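Local coordinates for protein probable enoyl-CoA hydratase/isomerase (Pseudomonas aeruginosa, PDB 7BOR) that binds coenzyme A and, as a member of the crotonase family, probably isomerises delta(3)-enoyl-CoA thioesters to their delta(2) forms, at residues F69-R77 against A223-R234; P128-P136 against L233-L242. All coordinates share one frame; numbering follows the deposited sequence.

Contact 1: residues F69-R77 against A223-R234; sequences FLEQPPSLR and AEEGDIFSTRLR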
# COMPACT_ATOMS: atom_id res chain seq x y z
N PHE A 69 12.41 11.76 -0.79
CA PHE A 69 12.77 11.60 0.62
C PHE A 69 14.01 12.41 0.97
O PHE A 69 14.10 12.98 2.06
CB PHE A 69 13.02 10.12 0.95
CG PHE A 69 11.83 9.42 1.49
CD1 PHE A 69 10.65 10.11 1.77
CD2 PHE A 69 11.87 8.06 1.75
CE1 PHE A 69 9.54 9.48 2.30
CE2 PHE A 69 10.76 7.41 2.25
CZ PHE A 69 9.60 8.12 2.53
N LEU A 70 14.96 12.46 0.05
CA LEU A 70 16.24 13.11 0.29
C LEU A 70 16.14 14.62 0.14
O LEU A 70 16.70 15.36 0.95
CB LEU A 70 17.28 12.55 -0.68
CG LEU A 70 17.85 11.19 -0.28
CD1 LEU A 70 18.57 10.53 -1.46
CD2 LEU A 70 18.78 11.32 0.95
N GLU A 71 15.43 15.11 -0.89
CA GLU A 71 15.40 16.53 -1.20
C GLU A 71 14.44 17.29 -0.30
O GLU A 71 14.68 18.46 0.02
CB GLU A 71 14.99 16.79 -2.64
CG GLU A 71 16.06 16.50 -3.66
CD GLU A 71 15.57 16.72 -5.08
OE1 GLU A 71 14.40 17.17 -5.24
OE2 GLU A 71 16.36 16.47 -6.01
N GLN A 72 13.36 16.65 0.11
CA GLN A 72 12.28 17.32 0.84
C GLN A 72 11.67 16.33 1.80
O GLN A 72 10.57 15.78 1.55
CB GLN A 72 11.25 17.90 -0.14
CG GLN A 72 9.98 18.49 0.46
CD GLN A 72 9.12 19.18 -0.60
OE1 GLN A 72 9.63 19.58 -1.66
NE2 GLN A 72 7.82 19.34 -0.33
N PRO A 73 12.32 16.03 2.92
CA PRO A 73 11.79 15.06 3.89
C PRO A 73 10.41 15.48 4.39
O PRO A 73 10.28 16.49 5.10
CB PRO A 73 12.82 15.08 5.03
CG PRO A 73 14.05 15.69 4.46
CD PRO A 73 13.58 16.65 3.40
N PRO A 74 9.38 14.70 4.07
CA PRO A 74 8.03 15.05 4.51
C PRO A 74 7.83 14.73 5.99
O PRO A 74 8.36 13.73 6.51
CB PRO A 74 7.14 14.17 3.63
CG PRO A 74 7.93 12.91 3.45
CD PRO A 74 9.42 13.35 3.45
N SER A 75 7.11 15.63 6.67
CA SER A 75 6.35 15.26 7.87
C SER A 75 5.22 14.34 7.45
O SER A 75 4.35 14.75 6.68
CB SER A 75 5.78 16.50 8.56
OG SER A 75 4.68 16.15 9.41
N LEU A 76 5.23 13.09 7.94
CA LEU A 76 4.27 12.13 7.42
C LEU A 76 2.84 12.61 7.60
O LEU A 76 2.06 12.57 6.66
CB LEU A 76 4.49 10.76 8.06
CG LEU A 76 5.16 9.79 7.09
CD1 LEU A 76 6.49 10.39 6.62
CD2 LEU A 76 5.37 8.41 7.70
N ARG A 77 2.49 13.13 8.79
CA ARG A 77 1.13 13.62 9.00
C ARG A 77 0.69 14.53 7.85
O ARG A 77 -0.23 14.22 7.08
CB ARG A 77 1.01 14.39 10.32
CG ARG A 77 1.63 13.78 11.56
CD ARG A 77 1.61 14.82 12.69
NE ARG A 77 2.09 14.26 13.95
CZ ARG A 77 1.31 13.72 14.88
NH1 ARG A 77 -0.01 13.69 14.67
NH2 ARG A 77 1.83 13.22 15.99
N ALA A 223 0.49 7.75 13.91
CA ALA A 223 1.06 9.03 14.34
C ALA A 223 2.41 8.85 15.03
O ALA A 223 3.36 9.58 14.74
CB ALA A 223 0.08 9.79 15.25
N GLU A 224 2.54 7.89 15.95
CA GLU A 224 3.86 7.70 16.56
C GLU A 224 4.90 7.30 15.50
O GLU A 224 5.97 7.92 15.40
CB GLU A 224 3.84 6.67 17.71
CG GLU A 224 5.19 6.63 18.51
CD GLU A 224 5.25 5.60 19.68
OE1 GLU A 224 4.29 4.82 19.91
OE2 GLU A 224 6.29 5.55 20.38
N GLU A 225 4.58 6.28 14.67
CA GLU A 225 5.51 5.85 13.63
C GLU A 225 5.96 7.03 12.78
O GLU A 225 7.13 7.14 12.41
CB GLU A 225 4.88 4.81 12.67
CG GLU A 225 4.49 3.48 13.24
CD GLU A 225 3.76 2.65 12.19
OE1 GLU A 225 3.27 3.27 11.21
OE2 GLU A 225 3.71 1.40 12.37
N GLY A 226 5.02 7.91 12.43
CA GLY A 226 5.30 8.97 11.49
C GLY A 226 6.24 10.01 12.07
O GLY A 226 7.06 10.57 11.33
N ASP A 227 6.16 10.24 13.37
CA ASP A 227 7.07 11.17 14.04
C ASP A 227 8.48 10.58 14.07
O ASP A 227 9.44 11.24 13.67
CB ASP A 227 6.57 11.49 15.46
CG ASP A 227 5.38 12.50 15.48
OD1 ASP A 227 5.34 13.49 14.69
OD2 ASP A 227 4.47 12.29 16.31
N ILE A 228 8.61 9.31 14.50
CA ILE A 228 9.90 8.62 14.41
C ILE A 228 10.44 8.66 12.98
O ILE A 228 11.61 8.97 12.75
CB ILE A 228 9.79 7.17 14.91
CG1 ILE A 228 9.16 7.12 16.32
CG2 ILE A 228 11.18 6.51 14.90
CD1 ILE A 228 10.02 7.69 17.45
N PHE A 229 9.59 8.34 11.99
CA PHE A 229 10.03 8.21 10.60
C PHE A 229 10.51 9.55 10.05
O PHE A 229 11.54 9.65 9.36
CB PHE A 229 8.86 7.72 9.75
CG PHE A 229 9.23 7.16 8.39
CD1 PHE A 229 9.47 5.79 8.22
CD2 PHE A 229 9.23 7.98 7.27
CE1 PHE A 229 9.75 5.29 6.97
CE2 PHE A 229 9.52 7.46 6.02
CZ PHE A 229 9.79 6.14 5.87
N SER A 230 9.70 10.58 10.28
CA SER A 230 10.07 11.93 9.87
C SER A 230 11.39 12.34 10.51
O SER A 230 12.28 12.87 9.84
CB SER A 230 8.93 12.88 10.27
OG SER A 230 9.28 14.20 9.89
N THR A 231 11.56 12.08 11.79
CA THR A 231 12.81 12.47 12.42
C THR A 231 13.98 11.73 11.76
O THR A 231 15.02 12.34 11.45
CB THR A 231 12.77 12.19 13.91
OG1 THR A 231 11.77 13.02 14.51
CG2 THR A 231 14.13 12.47 14.57
N ARG A 232 13.81 10.42 11.52
CA ARG A 232 14.91 9.62 10.99
C ARG A 232 15.25 10.03 9.58
O ARG A 232 16.41 9.89 9.17
CB ARG A 232 14.59 8.13 11.05
CG ARG A 232 14.51 7.61 12.49
CD ARG A 232 14.53 6.09 12.53
NE ARG A 232 15.84 5.67 12.08
CZ ARG A 232 16.84 5.40 12.89
NH1 ARG A 232 16.64 5.41 14.20
NH2 ARG A 232 18.01 5.05 12.40
N LEU A 233 14.27 10.51 8.83
CA LEU A 233 14.61 10.90 7.47
C LEU A 233 15.59 12.08 7.42
O LEU A 233 16.38 12.25 6.44
CB LEU A 233 13.36 11.33 6.71
CG LEU A 233 12.50 10.23 6.04
CD1 LEU A 233 11.12 10.80 5.68
CD2 LEU A 233 13.19 9.65 4.83
N ARG A 234 15.56 12.89 8.47
CA ARG A 234 16.38 14.08 8.56
C ARG A 234 17.69 13.81 9.27
O ARG A 234 18.52 14.74 9.44
CB ARG A 234 15.67 15.19 9.32
CG ARG A 234 14.24 15.42 8.97
CD ARG A 234 13.55 16.32 10.01
NE ARG A 234 13.86 17.73 9.79
CZ ARG A 234 13.18 18.53 8.95
NH1 ARG A 234 12.15 18.04 8.25
NH2 ARG A 234 13.53 19.81 8.81
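The carboxylate of D227 is gripped by two nitrogens of the R77 guanidinium: NH2 of R77 gives OD2 of D227 a bond of 2.8 Å, and NE reaches OD1 in a weak, longer one. This side-on salt bridge lies at one end of an interface in which the crotonase-fold chain, leaving helix 66-71, runs along the C-terminal part of the long helix 200-233. The two charged planes are turned 41° against each other, and OD2 is met on its syn side. An R77 chain extended from CG to NE carries the guanidinium up to the helix, where the methyl of A223 also touches it.

Behind the charged pair, L76 lies against one side of the helix: its CD2 lies 3.8 Å from CA of G226, and its CD1 is 3.7 Å from CD2 of F229. G226 has no side chain, and the CB of L76 packs against its CA. F229, with CG anti to the backbone N (chi1 -163°), turns its ring edge to F69, whose CZ is 3.6 Å from CE2 of F229; the ring planes stand at 61°. F69 in turn presents a face to L233, and CD2 of L233 makes a CH-pi contact 3.9 Å from the ring centroid. F69 also touches N64, a CoA-binding residue, which places this apolar cluster beside the cofactor site. Toward the end of the helix the two prolines pack against L233, the CD of P74 lying 3.8 Å from CD1 of L233 and the CB of P73 4.1 Å from the CB of L233.

Contact 2: residues P128-P136 against L233-L242; sequences PFVNLGLTP and LRSPEAIEAL. With COA (coenzyme A), chain C.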
# COMPACT_ATOMS: atom_id res chain seq x y z
N PRO A 128 11.96 -2.45 3.46
CA PRO A 128 13.40 -2.30 3.65
C PRO A 128 13.73 -1.14 4.59
O PRO A 128 14.85 -0.61 4.52
CB PRO A 128 13.90 -2.07 2.21
CG PRO A 128 12.83 -1.32 1.57
CD PRO A 128 11.51 -1.85 2.20
N PHE A 129 12.77 -0.75 5.46
CA PHE A 129 12.92 0.50 6.20
C PHE A 129 14.22 0.51 6.98
O PHE A 129 15.04 1.42 6.83
CB PHE A 129 11.74 0.68 7.13
CG PHE A 129 10.42 0.69 6.42
CD1 PHE A 129 10.20 1.55 5.34
CD2 PHE A 129 9.41 -0.19 6.81
CE1 PHE A 129 8.99 1.54 4.66
CE2 PHE A 129 8.17 -0.18 6.14
CZ PHE A 129 7.98 0.68 5.03
N VAL A 130 14.45 -0.55 7.75
CA VAL A 130 15.64 -0.70 8.57
C VAL A 130 16.92 -0.70 7.73
O VAL A 130 17.95 -0.14 8.13
CB VAL A 130 15.48 -1.99 9.40
CG1 VAL A 130 15.58 -3.30 8.45
CG2 VAL A 130 16.46 -2.02 10.50
N ASN A 131 16.88 -1.32 6.55
CA ASN A 131 18.04 -1.26 5.68
C ASN A 131 18.40 0.17 5.29
O ASN A 131 19.55 0.43 4.92
CB ASN A 131 17.79 -2.07 4.42
CG ASN A 131 17.17 -3.43 4.72
OD1 ASN A 131 15.94 -3.57 4.98
ND2 ASN A 131 18.02 -4.43 4.76
N LEU A 132 17.45 1.10 5.35
CA LEU A 132 17.64 2.48 4.92
C LEU A 132 17.74 3.44 6.09
O LEU A 132 17.53 4.65 5.93
CB LEU A 132 16.50 2.89 3.99
CG LEU A 132 16.39 2.15 2.66
CD1 LEU A 132 15.12 2.53 1.88
CD2 LEU A 132 17.65 2.38 1.81
N GLY A 133 18.04 2.92 7.28
CA GLY A 133 18.06 3.73 8.48
C GLY A 133 16.72 4.27 8.89
O GLY A 133 16.65 5.22 9.68
N LEU A 134 15.65 3.66 8.42
CA LEU A 134 14.30 4.08 8.71
C LEU A 134 13.60 3.04 9.57
O LEU A 134 14.18 2.03 9.97
CB LEU A 134 13.57 4.36 7.39
CG LEU A 134 14.21 5.49 6.56
CD1 LEU A 134 13.65 5.55 5.14
CD2 LEU A 134 14.03 6.83 7.25
N THR A 135 12.32 3.27 9.84
CA THR A 135 11.56 2.47 10.79
C THR A 135 10.19 2.16 10.18
O THR A 135 9.84 2.69 9.11
CB THR A 135 11.42 3.22 12.13
OG1 THR A 135 11.09 4.59 11.85
CG2 THR A 135 12.69 3.15 12.93
N PRO A 136 9.38 1.31 10.81
CA PRO A 136 8.11 0.91 10.19
C PRO A 136 7.14 2.07 10.02
O PRO A 136 7.11 3.02 10.81
CB PRO A 136 7.53 -0.14 11.16
CG PRO A 136 8.70 -0.58 12.00
CD PRO A 136 9.63 0.63 12.08
N LEU A 233 14.27 10.51 8.83
CA LEU A 233 14.61 10.90 7.47
C LEU A 233 15.59 12.08 7.42
O LEU A 233 16.38 12.25 6.44
CB LEU A 233 13.36 11.33 6.71
CG LEU A 233 12.50 10.23 6.04
CD1 LEU A 233 11.12 10.80 5.68
CD2 LEU A 233 13.19 9.65 4.83
N ARG A 234 15.56 12.89 8.47
CA ARG A 234 16.38 14.08 8.56
C ARG A 234 17.69 13.81 9.27
O ARG A 234 18.52 14.74 9.44
CB ARG A 234 15.67 15.19 9.32
CG ARG A 234 14.24 15.42 8.97
CD ARG A 234 13.55 16.32 10.01
NE ARG A 234 13.86 17.73 9.79
CZ ARG A 234 13.18 18.53 8.95
NH1 ARG A 234 12.15 18.04 8.25
NH2 ARG A 234 13.53 19.81 8.81
N SER A 235 17.89 12.51 9.78
CA SER A 235 19.12 12.17 10.43
C SER A 235 20.16 11.56 9.46
O SER A 235 19.82 10.96 8.38
CB SER A 235 18.81 11.13 11.53
OG SER A 235 18.90 9.80 11.00
N PRO A 236 21.42 11.65 9.90
CA PRO A 236 22.51 11.15 9.01
C PRO A 236 22.41 9.67 8.60
O PRO A 236 22.81 9.30 7.44
CB PRO A 236 23.78 11.43 9.81
CG PRO A 236 23.38 12.54 10.76
CD PRO A 236 21.94 12.33 11.13
N GLU A 237 22.02 8.83 9.59
CA GLU A 237 21.95 7.39 9.31
C GLU A 237 21.16 7.09 8.02
O GLU A 237 21.60 6.36 7.09
CB GLU A 237 21.37 6.64 10.51
CG GLU A 237 22.36 5.91 11.32
CD GLU A 237 21.68 5.31 12.52
OE1 GLU A 237 20.42 5.52 12.70
OE2 GLU A 237 22.38 4.60 13.34
N ALA A 238 19.92 7.55 8.02
CA ALA A 238 19.07 7.40 6.86
C ALA A 238 19.56 8.21 5.66
O ALA A 238 19.59 7.70 4.55
CB ALA A 238 17.64 7.78 7.19
N ILE A 239 19.93 9.47 5.84
CA ILE A 239 20.43 10.21 4.68
C ILE A 239 21.55 9.42 3.99
O ILE A 239 21.58 9.30 2.76
CB ILE A 239 20.87 11.63 5.10
CG1 ILE A 239 19.63 12.48 5.36
CG2 ILE A 239 21.77 12.24 4.05
CD1 ILE A 239 19.89 13.81 6.19
N GLU A 240 22.45 8.82 4.78
CA GLU A 240 23.55 8.05 4.20
C GLU A 240 23.04 6.81 3.46
O GLU A 240 23.42 6.58 2.30
CB GLU A 240 24.57 7.64 5.28
CG GLU A 240 25.76 6.80 4.74
CD GLU A 240 26.46 5.93 5.81
OE1 GLU A 240 25.93 5.87 6.95
OE2 GLU A 240 27.52 5.31 5.50
N ALA A 241 22.22 5.99 4.11
CA ALA A 241 21.68 4.79 3.47
C ALA A 241 20.85 5.12 2.23
O ALA A 241 20.85 4.36 1.26
CB ALA A 241 20.84 3.98 4.46
N LEU A 242 20.12 6.23 2.26
CA LEU A 242 19.23 6.59 1.17
C LEU A 242 20.00 7.02 -0.07
O LEU A 242 19.69 6.59 -1.19
CB LEU A 242 18.29 7.72 1.63
CG LEU A 242 17.03 7.35 2.41
CD1 LEU A 242 16.21 8.61 2.80
CD2 LEU A 242 16.23 6.36 1.58
N1A COA C . 12.99 5.91 -5.73
C2A COA C . 13.65 6.59 -6.72
N3A COA C . 14.08 5.96 -7.85
C4A COA C . 13.81 4.65 -7.96
C5A COA C . 13.16 3.96 -7.00
C6A COA C . 12.75 4.61 -5.86
N6A COA C . 12.02 4.03 -4.72
N7A COA C . 13.05 2.66 -7.39
C8A COA C . 13.63 2.52 -8.60
N9A COA C . 14.09 3.73 -8.89
C1B COA C . 14.74 3.94 -10.19
C2B COA C . 16.31 3.56 -10.22
O2B COA C . 17.06 4.62 -9.50
C3B COA C . 16.50 3.50 -11.51
O3B COA C . 16.58 4.87 -12.09
P3B COA C . 17.31 5.17 -13.51
O7A COA C . 17.00 4.09 -14.53
O8A COA C . 18.79 5.23 -13.23
O9A COA C . 16.77 6.47 -14.02
C4B COA C . 15.23 2.87 -12.14
O4B COA C . 14.12 3.28 -11.14
C5B COA C . 15.27 1.46 -12.27
O5B COA C . 15.33 0.98 -10.96
P1A COA C . 16.35 -0.26 -10.64
O1A COA C . 16.66 -0.36 -9.16
O2A COA C . 17.66 -0.18 -11.40
O3A COA C . 15.54 -1.59 -11.19
P2A COA C . 15.82 -3.01 -10.41
O4A COA C . 15.11 -4.10 -11.20
O5A COA C . 17.32 -3.13 -10.34
O6A COA C . 15.30 -2.95 -8.83
CBP COA C . 13.76 -2.66 -7.02
CCP COA C . 13.89 -2.98 -8.55
CDP COA C . 12.28 -2.21 -6.70
CEP COA C . 14.11 -3.90 -6.17
CAP COA C . 14.82 -1.53 -6.79
OAP COA C . 14.54 -0.51 -7.70
C9P COA C . 14.75 -0.92 -5.39
O9P COA C . 15.17 -1.48 -4.42
N8P COA C . 14.17 0.44 -5.32
C7P COA C . 14.03 1.16 -4.05
C6P COA C . 13.12 0.37 -3.06
C5P COA C . 13.04 1.26 -1.78
O5P COA C . 13.93 1.35 -1.01
N4P COA C . 11.80 1.97 -1.54
C3P COA C . 11.69 2.85 -0.40
C2P COA C . 11.42 2.05 0.85
S1P COA C . 11.28 3.32 2.13
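L134 and L233 lie at a slant to each other, with CD2 of L134 3.8 Å from CD2 of L233. The same L134 methyl also meets the CB of A238 at 3.7 Å, so this one branch packs against residues on both sides of the turn that leads into helix 236-245. L132 points its two branches to different partners. Its CD1 meets CD2 of L242 at 4.0 Å, whereas its CD2 lies 3.8 Å from the carbonyl oxygen O of A241. CG of L132 is anti to the carbonyl carbon (chi1 -65°), an orientation that also brings CD1 to within 3.3 Å of the pantetheine carbonyl oxygen O5P of coenzyme A.

Between the two leucines the backbone itself comes close to the helix. In this crotonase-fold protein the loop after strand 124-126 passes the C-terminal helix at G133, whose CA is 4.1 Å from that of A238. The CB of A241 sits 3.5 Å from the backbone atom C of L132. CA of A238 makes a CA-H...O contact with O of L132. G133, at a positive phi of 66°, has no side chain, and its backbone lies close against A238.

The loop is tightened by its own bonds, the carbonyl oxygen of F129 accepting from both N of L132 and N of L134. On its cofactor side P128 and F129 line the coenzyme A pocket: the F129 ring turns its edge to the thiol, with CD1 of F129 3.8 Å from S1P.

How the contacts relate
Contacts 1 and 2 lie with centres 10 Å apart and share L233 and R234, at the junction where helix 200-233 gives way to helix 236-245. L233 is the common element: one methyl, CD2, faces the F69 ring in contact 1 and L134 in contact 2. R232 ties them further, its NH2 in a salt bridge of 2.5 Å with OE1 of E237 and its NE in a probable hydrogen bond of 2.6 Å with O of G133. L242 extends the apolar packing to F69 and I66. Coenzyme A lies beside both contacts, touching the 128-136 loop directly and coming within about 4 Å of the F69 side chain.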